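Local coordinates for coatomer subunit delta (Saccharomyces cerevisiae, PDB 5FJZ), which forms part of the COPI coatomer, which probably binds dilysine motifs and mediates Golgi-to-ER retrograde transport, and interacts with the tethering protein Dsl1, at residues A[120-128]-A[140-148]; A[18-29]-A[259-270]. All coordinates share one frame; numbering follows the deposited sequence. Where two conformers were deposited one is given.

Contact 1: residues A[120-128]-A[140-148]; sequences LIPLTLTTA and VIIEYESVL. Unlike the reference sequence in segment 120-128: A128 (reference Trp).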
loop_
_atom_site.group_PDB
_atom_site.type_symbol
_atom_site.label_atom_id
_atom_site.label_comp_id
_atom_site.label_asym_id
_atom_site.label_seq_id
_atom_site.Cartn_x
_atom_site.Cartn_y
_atom_site.Cartn_z
ATOM N N LEU A 120 12.436 13.103 -21.066
ATOM C CA LEU A 120 11.112 12.646 -20.677
ATOM C C LEU A 120 10.250 13.696 -19.982
ATOM O O LEU A 120 9.147 13.347 -19.541
ATOM C CB LEU A 120 11.260 11.496 -19.656
ATOM C CG LEU A 120 11.477 10.038 -20.097
ATOM C CD1 LEU A 120 11.724 9.719 -21.548
ATOM C CD2 LEU A 120 12.220 9.137 -19.093
ATOM N N ILE A 121 10.781 14.911 -19.775
ATOM C CA ILE A 121 10.126 15.928 -18.917
ATOM C C ILE A 121 9.271 16.891 -19.755
ATOM O O ILE A 121 9.810 17.538 -20.664
ATOM C CB ILE A 121 11.232 16.562 -18.071
ATOM C CG1 ILE A 121 11.658 15.447 -17.038
ATOM C CG2 ILE A 121 10.799 17.859 -17.426
ATOM C CD1 ILE A 121 12.825 15.775 -16.133
ATOM N N PRO A 122 7.970 16.950 -19.500
ATOM C CA PRO A 122 7.168 17.937 -20.194
ATOM C C PRO A 122 7.305 19.386 -19.593
ATOM O O PRO A 122 7.004 20.350 -20.280
ATOM C CB PRO A 122 5.768 17.428 -19.999
ATOM C CG PRO A 122 5.801 16.713 -18.678
ATOM C CD PRO A 122 7.161 16.117 -18.551
ATOM N N LEU A 123 7.582 19.469 -18.313
ATOM C CA LEU A 123 7.585 20.737 -17.549
ATOM C C LEU A 123 8.769 20.822 -16.619
ATOM O O LEU A 123 8.865 20.076 -15.641
ATOM C CB LEU A 123 6.279 20.885 -16.815
ATOM C CG LEU A 123 6.037 22.201 -16.124
ATOM C CD1 LEU A 123 5.597 23.264 -17.071
ATOM C CD2 LEU A 123 4.986 21.993 -15.025
ATOM N N THR A 124 9.719 21.714 -16.899
ATOM C CA THR A 124 10.893 21.915 -16.066
ATOM C C THR A 124 10.573 22.923 -15.011
ATOM O O THR A 124 9.714 23.732 -15.193
ATOM C CB THR A 124 12.128 22.375 -16.902
ATOM O OG1 THR A 124 11.759 23.459 -17.707
ATOM C CG2 THR A 124 12.541 21.295 -17.878
ATOM N N LEU A 125 11.197 22.746 -13.841
ATOM C CA LEU A 125 10.939 23.544 -12.645
ATOM C C LEU A 125 12.214 24.048 -11.977
ATOM O O LEU A 125 13.228 23.346 -11.953
ATOM C CB LEU A 125 10.297 22.636 -11.656
ATOM C CG LEU A 125 8.815 22.457 -11.568
ATOM C CD1 LEU A 125 7.907 22.988 -12.651
ATOM C CD2 LEU A 125 8.416 21.051 -11.069
ATOM N N THR A 126 12.166 25.260 -11.402
ATOM C CA THR A 126 13.180 25.816 -10.654
ATOM C C THR A 126 12.562 26.690 -9.596
ATOM O O THR A 126 11.463 27.236 -9.811
ATOM C CB THR A 126 14.058 26.788 -11.526
ATOM O OG1 THR A 126 14.622 26.092 -12.638
ATOM C CG2 THR A 126 15.188 27.318 -10.701
ATOM N N THR A 127 13.236 26.837 -8.490
ATOM C CA THR A 127 12.697 27.679 -7.424
ATOM C C THR A 127 13.729 28.691 -6.957
ATOM O O THR A 127 14.923 28.410 -6.966
ATOM C CB THR A 127 12.174 26.850 -6.243
ATOM O OG1 THR A 127 13.213 26.140 -5.588
ATOM C CG2 THR A 127 11.156 25.833 -6.691
ATOM N N ALA A 128 13.217 29.821 -6.451
ATOM C CA ALA A 128 14.020 30.841 -5.802
ATOM C C ALA A 128 13.258 31.291 -4.575
ATOM O O ALA A 128 12.076 31.484 -4.599
ATOM C CB ALA A 128 14.259 31.980 -6.757
ATOM N N VAL A 140 8.570 33.199 -2.448
ATOM C CA VAL A 140 8.879 32.114 -3.302
ATOM C C VAL A 140 8.608 32.433 -4.716
ATOM O O VAL A 140 7.552 33.000 -5.038
ATOM C CB VAL A 140 8.007 30.877 -2.941
ATOM C CG1 VAL A 140 8.339 29.697 -3.819
ATOM C CG2 VAL A 140 8.201 30.503 -1.465
ATOM N N ILE A 141 9.491 31.981 -5.603
ATOM C CA ILE A 141 9.246 32.023 -7.009
ATOM C C ILE A 141 9.483 30.617 -7.588
ATOM O O ILE A 141 10.550 30.021 -7.424
ATOM C CB ILE A 141 10.208 33.049 -7.740
ATOM C CG1 ILE A 141 9.980 34.459 -7.214
ATOM C CG2 ILE A 141 10.034 32.954 -9.263
ATOM C CD1 ILE A 141 10.849 35.560 -7.855
ATOM N N ILE A 142 8.461 30.115 -8.221
ATOM C CA ILE A 142 8.548 28.885 -8.961
ATOM C C ILE A 142 8.547 29.248 -10.423
ATOM O O ILE A 142 7.542 29.741 -10.993
ATOM C CB ILE A 142 7.331 27.919 -8.675
ATOM C CG1 ILE A 142 7.233 27.634 -7.200
ATOM C CG2 ILE A 142 7.596 26.602 -9.448
ATOM C CD1 ILE A 142 5.956 26.876 -6.755
ATOM N N GLU A 143 9.611 28.847 -11.086
ATOM C CA GLU A 143 9.706 29.018 -12.518
ATOM C C GLU A 143 9.568 27.739 -13.240
ATOM O O GLU A 143 10.097 26.755 -12.866
ATOM C CB GLU A 143 11.078 29.601 -12.882
ATOM C CG GLU A 143 11.070 31.081 -12.558
ATOM C CD GLU A 143 12.398 31.732 -12.754
ATOM O OE1 GLU A 143 13.441 31.021 -12.651
ATOM O OE2 GLU A 143 12.363 32.962 -13.023
ATOM N N TYR A 144 8.766 27.782 -14.256
ATOM C CA TYR A 144 8.428 26.620 -15.052
ATOM C C TYR A 144 8.598 26.900 -16.542
ATOM O O TYR A 144 8.434 28.045 -17.020
ATOM C CB TYR A 144 7.010 26.198 -14.740
ATOM C CG TYR A 144 5.937 27.278 -14.831
ATOM C CD1 TYR A 144 5.344 27.613 -16.044
ATOM C CD2 TYR A 144 5.473 27.893 -13.692
ATOM C CE1 TYR A 144 4.391 28.635 -16.130
ATOM C CE2 TYR A 144 4.482 28.859 -13.753
ATOM C CZ TYR A 144 3.971 29.254 -14.968
ATOM O OH TYR A 144 2.983 30.253 -15.022
ATOM N N GLU A 145 8.921 25.850 -17.301
ATOM C CA GLU A 145 8.965 25.893 -18.726
ATOM C C GLU A 145 8.376 24.611 -19.306
ATOM O O GLU A 145 8.803 23.507 -18.933
ATOM C CB GLU A 145 10.407 26.052 -19.252
ATOM C CG GLU A 145 10.389 26.142 -20.771
ATOM C CD GLU A 145 11.599 26.779 -21.392
ATOM O OE1 GLU A 145 12.719 26.516 -20.904
ATOM O OE2 GLU A 145 11.394 27.542 -22.386
ATOM N N SER A 146 7.363 24.766 -20.134
ATOM C CA SER A 146 6.718 23.692 -20.846
ATOM C C SER A 146 7.390 23.430 -22.154
ATOM O O SER A 146 7.684 24.371 -22.902
ATOM C CB SER A 146 5.287 24.041 -21.131
ATOM O OG SER A 146 4.629 23.035 -21.926
ATOM N N VAL A 147 7.591 22.158 -22.465
ATOM C CA VAL A 147 7.931 21.760 -23.827
ATOM C C VAL A 147 6.784 21.063 -24.578
ATOM O O VAL A 147 6.946 20.509 -25.628
ATOM C CB VAL A 147 9.231 20.934 -23.833
ATOM C CG1 VAL A 147 10.365 21.711 -23.160
ATOM C CG2 VAL A 147 9.043 19.585 -23.194
ATOM N N LEU A 148 5.580 21.131 -24.048
ATOM C CA LEU A 148 4.469 20.550 -24.724
ATOM C C LEU A 148 3.942 21.441 -25.849
ATOM O O LEU A 148 4.070 22.672 -25.786
ATOM C CB LEU A 148 3.327 20.317 -23.730
ATOM C CG LEU A 148 3.638 19.243 -22.706
ATOM C CD1 LEU A 148 2.489 19.192 -21.726
ATOM C CD2 LEU A 148 3.789 17.898 -23.372
HETATM O O HOH W 1 12.339 25.663 -14.884
#
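An antiparallel beta hairpin of the mu-homology domain brings 123-128 against 140-146, within the region that interacts with Dsl1. T124, T126 and A128 form hydrogen-bonded pairs with E145, E143 and I141, and one further bond, V147 N to P122 O at 2.9 Å, carries the pairing past the strand. E145 O is gripped twice by T124: the backbone N comes to 2.9 Å, and OG1, set between backbone N and carbonyl carbon (chi1 50°), adds a longer bond of 3.2 Å from beside the carbonyl. The T124 and E145 side chains run alongside each other, OG1 lying 3.3 Å from E145 CB. With alanine at T124 the OG1 donor is gone, and E145 O would probably be held by the backbone N alone, with a gap beside E145 CB. Further along the same face, water 1 joins T126 OG1 to E143 O. On the other face, CB of Y144 is approached by CD1 of L125 at 3.9 Å and by CD1 of L123 at 4.0 Å, whereas its ring leads away from 120-128. Beyond the strands, P122 CB packs on the branched end of L148, with CG at 3.9 Å. S146 OG, anti to its own N (chi1 176°), accepts from L148 N at 3.0 Å and closes an ST turn. Strand 202-210 extends the sheet beyond 140-146. The face of L125 and I142, which also carries T127 and S146, turns onto strands 220-229 and 257-269, while that of T124, E143 and E145 is more exposed, as in an edge hairpin of a beta sandwich.

Contact 2: residues A[18-29]-A[259-270]; sequences SIKEVINAEFSR and ITSLKSDEYLVQ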
loop_
_atom_site.group_PDB
_atom_site.type_symbol
_atom_site.label_atom_id
_atom_site.label_comp_id
_atom_site.label_asym_id
_atom_site.label_seq_id
_atom_site.Cartn_x
_atom_site.Cartn_y
_atom_site.Cartn_z
ATOM N N SER A 18 -7.420 3.624 -25.100
ATOM C CA SER A 18 -6.891 4.660 -24.240
ATOM C C SER A 18 -5.395 4.472 -24.127
ATOM O O SER A 18 -4.919 3.401 -23.759
ATOM C CB SER A 18 -7.548 4.606 -22.868
ATOM O OG SER A 18 -7.021 5.628 -22.059
ATOM N N ILE A 19 -4.619 5.538 -24.447
ATOM C CA ILE A 19 -3.203 5.471 -24.296
ATOM C C ILE A 19 -2.833 6.410 -23.153
ATOM O O ILE A 19 -3.012 7.672 -23.272
ATOM C CB ILE A 19 -2.516 5.913 -25.603
ATOM C CG1 ILE A 19 -2.931 4.995 -26.765
ATOM C CG2 ILE A 19 -1.003 5.910 -25.472
ATOM C CD1 ILE A 19 -2.506 5.495 -28.147
ATOM N N LYS A 20 -2.416 5.825 -22.034
ATOM C CA LYS A 20 -2.275 6.614 -20.787
ATOM C C LYS A 20 -0.856 6.640 -20.355
ATOM O O LYS A 20 -0.234 5.572 -20.232
ATOM C CB LYS A 20 -3.150 5.975 -19.709
ATOM C CG LYS A 20 -4.645 6.107 -19.934
ATOM C CD LYS A 20 -5.443 5.341 -18.845
ATOM C CE LYS A 20 -6.825 5.928 -18.696
ATOM N NZ LYS A 20 -7.765 4.979 -18.012
ATOM N N GLU A 21 -0.268 7.820 -20.209
ATOM C CA GLU A 21 1.114 7.977 -19.718
ATOM C C GLU A 21 1.189 8.763 -18.441
ATOM O O GLU A 21 0.381 9.721 -18.191
ATOM C CB GLU A 21 2.062 8.544 -20.789
ATOM C CG GLU A 21 2.151 7.546 -21.924
ATOM C CD GLU A 21 2.986 7.959 -23.102
ATOM O OE1 GLU A 21 3.125 9.195 -23.320
ATOM O OE2 GLU A 21 3.538 7.052 -23.774
ATOM N N VAL A 22 2.033 8.291 -17.542
ATOM C CA VAL A 22 2.268 8.919 -16.232
ATOM C C VAL A 22 3.740 9.232 -16.052
ATOM O O VAL A 22 4.580 8.431 -16.363
ATOM C CB VAL A 22 1.862 7.956 -15.099
ATOM C CG1 VAL A 22 2.172 8.526 -13.732
ATOM C CG2 VAL A 22 0.410 7.605 -15.208
ATOM N N ILE A 23 4.027 10.465 -15.627
ATOM C CA ILE A 23 5.392 10.961 -15.566
ATOM C C ILE A 23 5.739 11.280 -14.130
ATOM O O ILE A 23 5.035 12.071 -13.496
ATOM C CB ILE A 23 5.650 12.151 -16.528
ATOM C CG1 ILE A 23 7.112 12.673 -16.466
ATOM C CG2 ILE A 23 4.652 13.290 -16.305
ATOM C CD1 ILE A 23 8.098 11.701 -17.040
ATOM N N ASN A 24 6.858 10.738 -13.678
ATOM C CA ASN A 24 7.539 11.118 -12.471
ATOM C C ASN A 24 8.816 11.903 -12.853
ATOM O O ASN A 24 9.546 11.542 -13.843
ATOM C CB ASN A 24 8.025 9.916 -11.645
ATOM C CG ASN A 24 6.901 9.001 -11.146
ATOM O OD1 ASN A 24 7.008 7.791 -11.246
ATOM N ND2 ASN A 24 5.849 9.536 -10.701
ATOM N N ALA A 25 9.095 12.933 -12.069
ATOM C CA ALA A 25 10.297 13.717 -12.271
ATOM C C ALA A 25 10.694 14.374 -10.946
ATOM O O ALA A 25 9.809 14.849 -10.168
ATOM C CB ALA A 25 10.056 14.748 -13.362
ATOM N N GLU A 26 11.979 14.462 -10.661
ATOM C CA GLU A 26 12.498 15.161 -9.483
ATOM C C GLU A 26 13.617 16.168 -9.817
ATOM O O GLU A 26 14.510 15.879 -10.665
ATOM C CB GLU A 26 13.036 14.134 -8.469
ATOM C CG GLU A 26 13.616 14.737 -7.168
ATOM C CD GLU A 26 13.879 13.733 -6.040
ATOM O OE1 GLU A 26 13.271 12.624 -6.090
ATOM O OE2 GLU A 26 14.671 14.057 -5.123
ATOM N N PHE A 27 13.548 17.299 -9.176
ATOM C CA PHE A 27 14.467 18.483 -9.454
ATOM C C PHE A 27 15.076 18.923 -8.164
ATOM O O PHE A 27 14.487 18.767 -7.097
ATOM C CB PHE A 27 13.716 19.686 -10.075
ATOM C CG PHE A 27 12.976 19.377 -11.289
ATOM C CD1 PHE A 27 11.728 18.783 -11.221
ATOM C CD2 PHE A 27 13.498 19.638 -12.543
ATOM C CE1 PHE A 27 11.017 18.487 -12.349
ATOM C CE2 PHE A 27 12.790 19.343 -13.672
ATOM C CZ PHE A 27 11.564 18.734 -13.608
ATOM N N SER A 28 16.372 19.324 -8.182
ATOM C CA SER A 28 16.899 20.050 -7.117
ATOM C C SER A 28 16.241 21.446 -7.051
ATOM O O SER A 28 15.616 21.910 -7.997
ATOM C CB SER A 28 18.404 20.192 -7.263
ATOM O OG SER A 28 19.034 18.944 -7.009
ATOM N N ARG A 29 16.426 22.173 -5.954
ATOM C CA ARG A 29 15.738 23.495 -5.836
ATOM C C ARG A 29 16.194 24.453 -6.905
ATOM O O ARG A 29 15.393 25.282 -7.322
ATOM C CB ARG A 29 16.021 24.174 -4.501
ATOM C CG ARG A 29 16.026 23.184 -3.430
ATOM C CD ARG A 29 16.098 23.742 -2.080
ATOM N NE ARG A 29 15.852 22.651 -1.198
ATOM C CZ ARG A 29 15.907 22.748 0.123
ATOM N NH1 ARG A 29 16.221 23.895 0.712
ATOM N NH2 ARG A 29 15.573 21.677 0.839
ATOM N N ILE A 259 -8.434 7.835 -27.030
ATOM C CA ILE A 259 -8.120 8.869 -26.081
ATOM C C ILE A 259 -6.658 8.769 -25.693
ATOM O O ILE A 259 -6.203 7.666 -25.323
ATOM C CB ILE A 259 -8.994 8.732 -24.858
ATOM C CG1 ILE A 259 -10.427 9.003 -25.221
ATOM C CG2 ILE A 259 -8.492 9.658 -23.705
ATOM C CD1 ILE A 259 -11.418 8.663 -24.154
ATOM N N THR A 260 -5.880 9.875 -25.766
ATOM C CA THR A 260 -4.549 9.929 -25.154
ATOM C C THR A 260 -4.513 10.813 -23.925
ATOM O O THR A 260 -5.301 11.779 -23.829
ATOM C CB THR A 260 -3.435 10.447 -26.032
ATOM O OG1 THR A 260 -3.789 11.768 -26.471
ATOM C CG2 THR A 260 -3.237 9.559 -27.211
ATOM N N SER A 261 -3.704 10.442 -22.949
ATOM C CA SER A 261 -3.562 11.241 -21.660
ATOM C C SER A 261 -2.141 11.238 -21.132
ATOM O O SER A 261 -1.344 10.304 -21.405
ATOM C CB SER A 261 -4.495 10.797 -20.531
ATOM O OG SER A 261 -4.403 9.399 -20.350
ATOM N N LEU A 262 -1.812 12.292 -20.364
ATOM C CA LEU A 262 -0.538 12.446 -19.634
ATOM C C LEU A 262 -0.842 13.114 -18.311
ATOM O O LEU A 262 -1.667 14.065 -18.287
ATOM C CB LEU A 262 0.439 13.315 -20.397
ATOM C CG LEU A 262 1.803 13.543 -19.744
ATOM C CD1 LEU A 262 2.657 12.306 -19.739
ATOM C CD2 LEU A 262 2.518 14.677 -20.486
ATOM N N LYS A 263 -0.401 12.480 -17.231
ATOM C CA LYS A 263 -0.690 12.814 -15.861
ATOM C C LYS A 263 0.664 12.814 -15.146
ATOM O O LYS A 263 1.490 11.888 -15.315
ATOM C CB LYS A 263 -1.640 11.786 -15.232
ATOM C CG LYS A 263 -2.110 12.040 -13.814
ATOM C CD LYS A 263 -3.151 11.027 -13.278
ATOM C CE LYS A 263 -3.470 11.250 -11.841
ATOM N NZ LYS A 263 -4.837 11.767 -11.683
ATOM N N SER A 264 0.903 13.846 -14.335
ATOM C CA SER A 264 1.979 13.772 -13.327
ATOM C C SER A 264 1.656 12.791 -12.198
ATOM O O SER A 264 0.525 12.538 -11.866
ATOM C CB SER A 264 2.269 15.151 -12.727
ATOM O OG SER A 264 1.087 15.662 -12.064
ATOM N N ASP A 265 2.666 12.203 -11.611
ATOM C CA ASP A 265 2.519 11.441 -10.332
ATOM C C ASP A 265 3.510 12.050 -9.320
ATOM O O ASP A 265 3.225 13.092 -8.731
ATOM C CB ASP A 265 2.674 9.954 -10.620
ATOM C CG ASP A 265 2.492 9.089 -9.345
ATOM O OD1 ASP A 265 2.057 9.633 -8.330
ATOM O OD2 ASP A 265 2.905 7.928 -9.335
ATOM N N GLU A 266 4.690 11.506 -9.153
ATOM C CA GLU A 266 5.660 12.044 -8.211
ATOM C C GLU A 266 6.569 13.068 -8.928
ATOM O O GLU A 266 7.526 12.692 -9.513
ATOM C CB GLU A 266 6.486 10.926 -7.582
ATOM C CG GLU A 266 5.630 9.983 -6.708
ATOM C CD GLU A 266 6.400 8.812 -6.047
ATOM O OE1 GLU A 266 7.616 8.602 -6.297
ATOM O OE2 GLU A 266 5.752 8.031 -5.321
ATOM N N TYR A 267 6.125 14.322 -8.931
ATOM C CA TYR A 267 6.621 15.329 -9.803
ATOM C C TYR A 267 6.956 16.472 -8.860
ATOM O O TYR A 267 6.065 17.247 -8.444
ATOM C CB TYR A 267 5.665 15.737 -10.852
ATOM C CG TYR A 267 6.287 16.248 -12.143
ATOM C CD1 TYR A 267 6.804 17.549 -12.211
ATOM C CD2 TYR A 267 6.226 15.518 -13.317
ATOM C CE1 TYR A 267 7.283 18.063 -13.406
ATOM C CE2 TYR A 267 6.706 16.025 -14.519
ATOM C CZ TYR A 267 7.289 17.274 -14.547
ATOM O OH TYR A 267 7.798 17.791 -15.744
ATOM N N LEU A 268 8.220 16.544 -8.491
ATOM C CA LEU A 268 8.601 17.440 -7.426
ATOM C C LEU A 268 10.004 18.112 -7.401
ATOM O O LEU A 268 10.898 17.641 -7.985
ATOM C CB LEU A 268 8.420 16.721 -6.095
ATOM C CG LEU A 268 9.345 15.715 -5.432
ATOM C CD1 LEU A 268 8.473 14.539 -4.995
ATOM C CD2 LEU A 268 10.496 15.204 -6.216
ATOM N N VAL A 269 10.097 19.157 -6.593
ATOM C CA VAL A 269 11.349 19.839 -6.297
ATOM C C VAL A 269 11.680 19.696 -4.851
ATOM O O VAL A 269 10.896 19.942 -3.945
ATOM C CB VAL A 269 11.554 21.188 -7.032
ATOM C CG1 VAL A 269 10.330 21.705 -7.696
ATOM C CG2 VAL A 269 12.360 22.214 -6.238
ATOM N N GLN A 270 12.902 19.311 -4.615
ATOM C CA GLN A 270 13.328 18.869 -3.334
ATOM C C GLN A 270 14.700 19.441 -2.978
ATOM O O GLN A 270 14.941 19.854 -1.849
ATOM C CB GLN A 270 13.405 17.350 -3.459
ATOM C CG GLN A 270 13.788 16.555 -2.272
ATOM C CD GLN A 270 12.773 15.470 -2.054
ATOM O OE1 GLN A 270 12.640 14.538 -2.846
ATOM N NE2 GLN A 270 11.986 15.636 -1.022
ATOM O OXT GLN A 270 15.592 19.319 -3.827
HETATM O O HOH W 2 -2.469 9.507 -18.091
HETATM O O HOH W 3 0.307 11.206 -23.407
#
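Parallel pairing of strand 18-27 with the C-terminal strand 259-269 lies within the mixed sheet of the mu-homology domain. Backbone bonds alternate from I19 N to I259 O (2.8 Å) through Q270 N to F27 O, but the register slips by one between I23 and A25. At this beta bulge I23 O accepts from D265 N and A25 N binds E266 O, with E266 at the centre of an inverse gamma turn. Past the corner, A25 CB sits over one face of the Y267 ring, 3.9 Å from its centroid and 15° off the normal, a CH-pi contact. I23 CG2 meets CE2 of that ring at 3.9 Å, while F27 CE1 approaches CE1 obliquely. On the other face, E26 and L268 run side by side, with CG and CD2 3.3 Å apart; the E26 carboxylate forms a salt bridge with R110 of the second subunit. The extended R29 chain turns its guanidinium edge to the terminal carboxylate: NE donates to Q270 O at 3.0 Å, from above the carboxylate plane, while NH1 holds D215 in a salt bridge. Parallel first and last strands, with a one-residue bulge at the corner, belong to the mu-homology fold of adaptor medium subunits.

How the contacts relate
Contact 1 is nested in sequence inside the long loop closed by contact 2, and their centres lie about 12 Å apart. The hairpin and the mixed sheet touch directly: L123 O and Y267 OH are 2.5 Å apart in a probable hydrogen bond, and T127 N lies 2.9 Å from R29 O in another. Between these points L125 packs on F27 and Y267, so the face of 123-128 that carries L123, L125 and T127 meets the part of 259-270 beyond the bulge. P122 CD also reaches Y267 OH at 3.3 Å, while L120 O lies 3.2 Å from I23 CD1. Segments 120-128, 140-148 and 18-29 all belong to the region that interacts with Dsl1.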